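Local coordinates for protein tail lysozyme, putative (Geobacter sulfurreducens, PDB 2IA7) that is of unknown function but, as a putative tail lysozyme of the gp25-like baseplate wedge family, probably belongs to a phage-tail-like baseplate, at residues A30-L42 with V79-E91. Numbering follows the deposited sequence. Where two conformers were deposited one is given.
Sequences AEEDIAESIRIIL and VKEALILWEPRIE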
# COMPACT_ATOMS: atom_id res chain seq x y z
N ALA A 30 10.96 -0.17 15.31
CA ALA A 30 10.53 -0.94 14.18
C ALA A 30 9.13 -0.60 13.75
O ALA A 30 8.84 -0.58 12.57
CB ALA A 30 10.67 -2.42 14.48
N GLU A 31 8.24 -0.35 14.70
CA GLU A 31 6.82 -0.03 14.40
C GLU A 31 6.69 1.14 13.43
O GLU A 31 5.96 1.09 12.46
CB GLU A 31 6.09 0.30 15.69
CG GLU A 31 5.89 -0.93 16.58
CD GLU A 31 7.07 -1.25 17.54
OE1 GLU A 31 8.17 -0.66 17.45
OE2 GLU A 31 6.84 -2.11 18.38
N GLU A 32 7.47 2.17 13.67
CA GLU A 32 7.46 3.35 12.84
C GLU A 32 8.18 3.09 11.56
O GLU A 32 7.73 3.54 10.50
CB GLU A 32 8.10 4.53 13.56
CG GLU A 32 7.41 4.86 14.93
CD GLU A 32 8.30 5.64 15.92
OE1 GLU A 32 8.28 6.89 15.82
OE2 GLU A 32 9.00 5.01 16.78
N ASP A 33 9.29 2.38 11.59
CA ASP A 33 9.97 1.98 10.34
C ASP A 33 9.09 1.12 9.44
O ASP A 33 9.16 1.25 8.25
CB ASP A 33 11.25 1.23 10.66
CG ASP A 33 12.12 0.99 9.44
OD1 ASP A 33 12.64 1.97 8.88
OD2 ASP A 33 12.31 -0.16 9.04
N ILE A 34 8.29 0.23 10.03
CA ILE A 34 7.34 -0.61 9.29
C ILE A 34 6.29 0.24 8.61
O ILE A 34 5.97 0.03 7.43
CB ILE A 34 6.71 -1.64 10.24
CG1 ILE A 34 7.75 -2.71 10.54
CG2 ILE A 34 5.45 -2.28 9.59
CD1 ILE A 34 7.33 -3.63 11.68
N ALA A 35 5.70 1.20 9.33
CA ALA A 35 4.69 2.08 8.74
C ALA A 35 5.27 2.86 7.56
O ALA A 35 4.69 2.90 6.48
CB ALA A 35 4.12 3.02 9.77
N GLU A 36 6.50 3.35 7.74
CA GLU A 36 7.19 4.05 6.66
C GLU A 36 7.47 3.12 5.47
O GLU A 36 7.30 3.51 4.33
CB GLU A 36 8.47 4.66 7.20
CG GLU A 36 9.19 5.52 6.21
CD GLU A 36 10.46 6.09 6.81
OE1 GLU A 36 11.47 5.39 6.77
OE2 GLU A 36 10.42 7.21 7.34
N SER A 37 7.92 1.92 5.77
CA SER A 37 8.18 0.91 4.75
C SER A 37 6.93 0.58 3.90
O SER A 37 6.99 0.55 2.67
CB SER A 37 8.73 -0.38 5.38
OG SER A 37 8.85 -1.39 4.38
N ILE A 38 5.80 0.37 4.57
CA ILE A 38 4.53 0.19 3.91
C ILE A 38 4.26 1.35 2.94
O ILE A 38 3.97 1.13 1.76
CB ILE A 38 3.36 0.06 4.88
CG1 ILE A 38 3.48 -1.28 5.63
CG2 ILE A 38 2.05 0.05 4.13
CD1 ILE A 38 2.53 -1.36 6.86
N ARG A 39 4.46 2.55 3.39
CA ARG A 39 4.22 3.69 2.53
C ARG A 39 5.17 3.76 1.36
O ARG A 39 4.80 4.19 0.28
CB ARG A 39 4.23 5.00 3.33
CG ARG A 39 3.12 5.09 4.38
CD ARG A 39 3.09 6.42 5.12
NE ARG A 39 4.27 6.76 5.93
CZ ARG A 39 4.42 6.57 7.25
NH1 ARG A 39 3.45 6.11 8.02
NH2 ARG A 39 5.54 7.00 7.81
N ILE A 40 6.44 3.44 1.60
CA ILE A 40 7.45 3.39 0.53
C ILE A 40 7.08 2.37 -0.51
O ILE A 40 7.09 2.66 -1.70
CB ILE A 40 8.85 3.11 1.07
CG1 ILE A 40 9.36 4.30 1.90
CG2 ILE A 40 9.84 2.84 -0.02
CD1 ILE A 40 10.54 3.95 2.79
N ILE A 41 6.74 1.18 -0.07
CA ILE A 41 6.41 0.12 -1.00
C ILE A 41 5.23 0.45 -1.90
O ILE A 41 5.30 0.30 -3.11
CB ILE A 41 6.12 -1.21 -0.25
CG1 ILE A 41 7.37 -1.69 0.47
CG2 ILE A 41 5.56 -2.29 -1.20
CD1 ILE A 41 7.09 -2.57 1.65
N LEU A 42 4.15 0.96 -1.30
CA LEU A 42 2.90 1.23 -2.05
C LEU A 42 3.12 2.45 -2.98
O LEU A 42 2.51 2.55 -4.04
CB LEU A 42 1.70 1.40 -1.14
CG LEU A 42 1.38 0.20 -0.24
CD1 LEU A 42 0.12 0.45 0.58
CD2 LEU A 42 1.30 -1.08 -1.11
N VAL A 79 -1.99 -4.58 -3.46
CA VAL A 79 -1.40 -4.06 -2.24
C VAL A 79 -0.94 -5.23 -1.38
O VAL A 79 0.18 -5.22 -0.86
CB VAL A 79 -2.43 -3.21 -1.53
CG1 VAL A 79 -2.02 -2.91 -0.10
CG2 VAL A 79 -2.71 -1.91 -2.34
N LYS A 80 -1.78 -6.25 -1.25
CA LYS A 80 -1.42 -7.37 -0.40
C LYS A 80 -0.12 -7.96 -0.93
O LYS A 80 0.82 -8.24 -0.16
CB LYS A 80 -2.47 -8.48 -0.46
CG LYS A 80 -3.76 -8.17 0.29
CD LYS A 80 -4.79 -9.30 0.02
CE LYS A 80 -6.17 -8.92 0.51
NZ LYS A 80 -7.10 -10.05 0.20
N GLU A 81 -0.08 -8.27 -2.23
CA GLU A 81 1.09 -8.96 -2.75
C GLU A 81 2.39 -8.18 -2.57
O GLU A 81 3.42 -8.75 -2.25
CB GLU A 81 0.89 -9.33 -4.19
CG GLU A 81 -0.14 -10.38 -4.44
CD GLU A 81 0.14 -11.78 -3.88
OE1 GLU A 81 1.19 -12.13 -3.28
OE2 GLU A 81 -0.77 -12.63 -4.09
N ALA A 82 2.33 -6.89 -2.77
CA ALA A 82 3.50 -6.03 -2.59
C ALA A 82 3.98 -6.01 -1.16
O ALA A 82 5.19 -6.08 -0.91
CB ALA A 82 3.18 -4.63 -3.08
N LEU A 83 3.06 -5.95 -0.19
CA LEU A 83 3.41 -5.97 1.24
C LEU A 83 3.94 -7.30 1.76
O LEU A 83 4.85 -7.35 2.59
CB LEU A 83 2.26 -5.42 2.08
CG LEU A 83 1.89 -3.96 1.76
CD1 LEU A 83 0.78 -3.46 2.71
CD2 LEU A 83 3.03 -2.97 1.84
N ILE A 84 3.37 -8.37 1.22
CA ILE A 84 3.85 -9.73 1.55
C ILE A 84 5.26 -9.94 1.06
O ILE A 84 6.09 -10.47 1.76
CB ILE A 84 2.93 -10.78 0.96
CG1 ILE A 84 1.63 -10.74 1.72
CG2 ILE A 84 3.58 -12.18 0.99
CD1 ILE A 84 0.53 -11.55 1.06
N LEU A 85 5.54 -9.52 -0.16
CA LEU A 85 6.85 -9.64 -0.72
C LEU A 85 7.87 -8.74 -0.03
O LEU A 85 8.98 -9.20 0.26
CB LEU A 85 6.79 -9.34 -2.20
CG LEU A 85 8.08 -9.52 -2.98
CD1 LEU A 85 8.66 -10.93 -2.85
CD2 LEU A 85 7.81 -9.19 -4.45
N TRP A 86 7.57 -7.46 0.18
CA TRP A 86 8.59 -6.48 0.58
C TRP A 86 8.57 -6.09 2.04
O TRP A 86 9.49 -5.41 2.47
CB TRP A 86 8.46 -5.24 -0.31
CG TRP A 86 8.74 -5.56 -1.73
CD1 TRP A 86 7.86 -5.56 -2.76
CD2 TRP A 86 10.00 -5.97 -2.28
NE1 TRP A 86 8.51 -5.94 -3.94
CE2 TRP A 86 9.82 -6.18 -3.65
CE3 TRP A 86 11.28 -6.14 -1.72
CZ2 TRP A 86 10.86 -6.60 -4.49
CZ3 TRP A 86 12.31 -6.54 -2.56
CH2 TRP A 86 12.08 -6.75 -3.92
N GLU A 87 7.57 -6.52 2.81
CA GLU A 87 7.52 -6.15 4.24
C GLU A 87 7.22 -7.39 5.11
O GLU A 87 6.10 -7.56 5.62
CB GLU A 87 6.55 -5.04 4.53
CG GLU A 87 6.68 -4.48 5.97
CD GLU A 87 8.09 -4.40 6.44
OE1 GLU A 87 8.72 -3.35 6.21
OE2 GLU A 87 8.60 -5.34 7.09
N PRO A 88 8.23 -8.26 5.24
CA PRO A 88 8.03 -9.51 5.97
C PRO A 88 7.84 -9.37 7.47
O PRO A 88 7.54 -10.38 8.17
CB PRO A 88 9.31 -10.29 5.64
CG PRO A 88 10.32 -9.29 5.34
CD PRO A 88 9.57 -8.17 4.66
N ARG A 89 8.05 -8.19 8.00
CA ARG A 89 7.91 -7.96 9.46
C ARG A 89 6.45 -7.91 9.92
O ARG A 89 6.19 -7.97 11.12
CB ARG A 89 8.59 -6.66 9.85
CG ARG A 89 10.09 -6.74 9.77
CD ARG A 89 10.77 -5.44 10.10
NE ARG A 89 10.44 -4.44 9.10
CZ ARG A 89 10.88 -3.20 9.11
NH1 ARG A 89 11.70 -2.78 10.06
NH2 ARG A 89 10.51 -2.37 8.14
N ILE A 90 5.53 -7.91 8.97
CA ILE A 90 4.08 -7.88 9.27
C ILE A 90 3.32 -9.06 8.73
O ILE A 90 3.76 -9.67 7.76
CB ILE A 90 3.45 -6.54 8.79
CG1 ILE A 90 3.32 -6.47 7.26
CG2 ILE A 90 4.24 -5.36 9.36
CD1 ILE A 90 2.72 -5.17 6.73
N GLU A 91 2.18 -9.34 9.35
CA GLU A 91 1.15 -10.23 8.84
C GLU A 91 -0.02 -9.35 8.51
O GLU A 91 -0.52 -8.62 9.33
CB GLU A 91 0.70 -11.27 9.90
CG GLU A 91 -0.45 -12.10 9.36
CD GLU A 91 -1.05 -13.10 10.34
OE1 GLU A 91 -0.97 -12.89 11.57
OE2 GLU A 91 -1.66 -14.09 9.85
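The guanidinium of Arg-89 lies with one face against Ile-34, whose CG1 sits 3.4 Å above the plane, over its centre, while carboxylates of both segments meet its edge. Asp-33 approaches end-on: its OD2 alone receives NH1, at 2.9 Å through the anti lone pair, and NH2, which comes from above the carboxylate, and the carboxylate and guanidinium planes stand 71° apart. Glu-87 takes the side-on edge with an oxygen for each nitrogen, NH2 to OE1 at 2.8 Å and NE to OE2 at 2.9 Å, both nearly straight. The bend of Arg-89 at chi3 (-65°) turns the group back over its own turn to reach this carboxylate. Ser-37 OG donates to Glu-87 OE1 at 2.7 Å, and Arg-89 N donates to OE2. Each Glu-87 oxygen thus accepts two bonds, which fixes the rotation of this buried carboxylate, and its negative charge is probably offset by the arginine. Beneath the polar layer Ile-34 CG2 and Ile-90 CG2 are unusually close, at 3.3 Å, and Ile-38 CD1 meets Ile-90 CD1. Farther along, Leu-83 CD2 fits among Ile-38, Ile-41 and Leu-42, lying 3.9 Å from Leu-42 CD2. Ile-41 CG2 rests on Ala-82 CB, and its CD1 reaches Trp-86 CB at 3.6 Å; the indole itself packs edge-to-face with Phe-55. Ile-34, Ile-38 and Leu-42 also touch strand 106-115, as Leu-83 does strand 90-98. Helices 30-42 and 69-86 therefore share one side of the three-stranded antiparallel sheet, and the Asp-33/Glu-87/Arg-89 salt-bridge network ties the first helix to the type I turn leading into strand 90-98, in an alpha/beta arrangement consistent with the gp25-like fold.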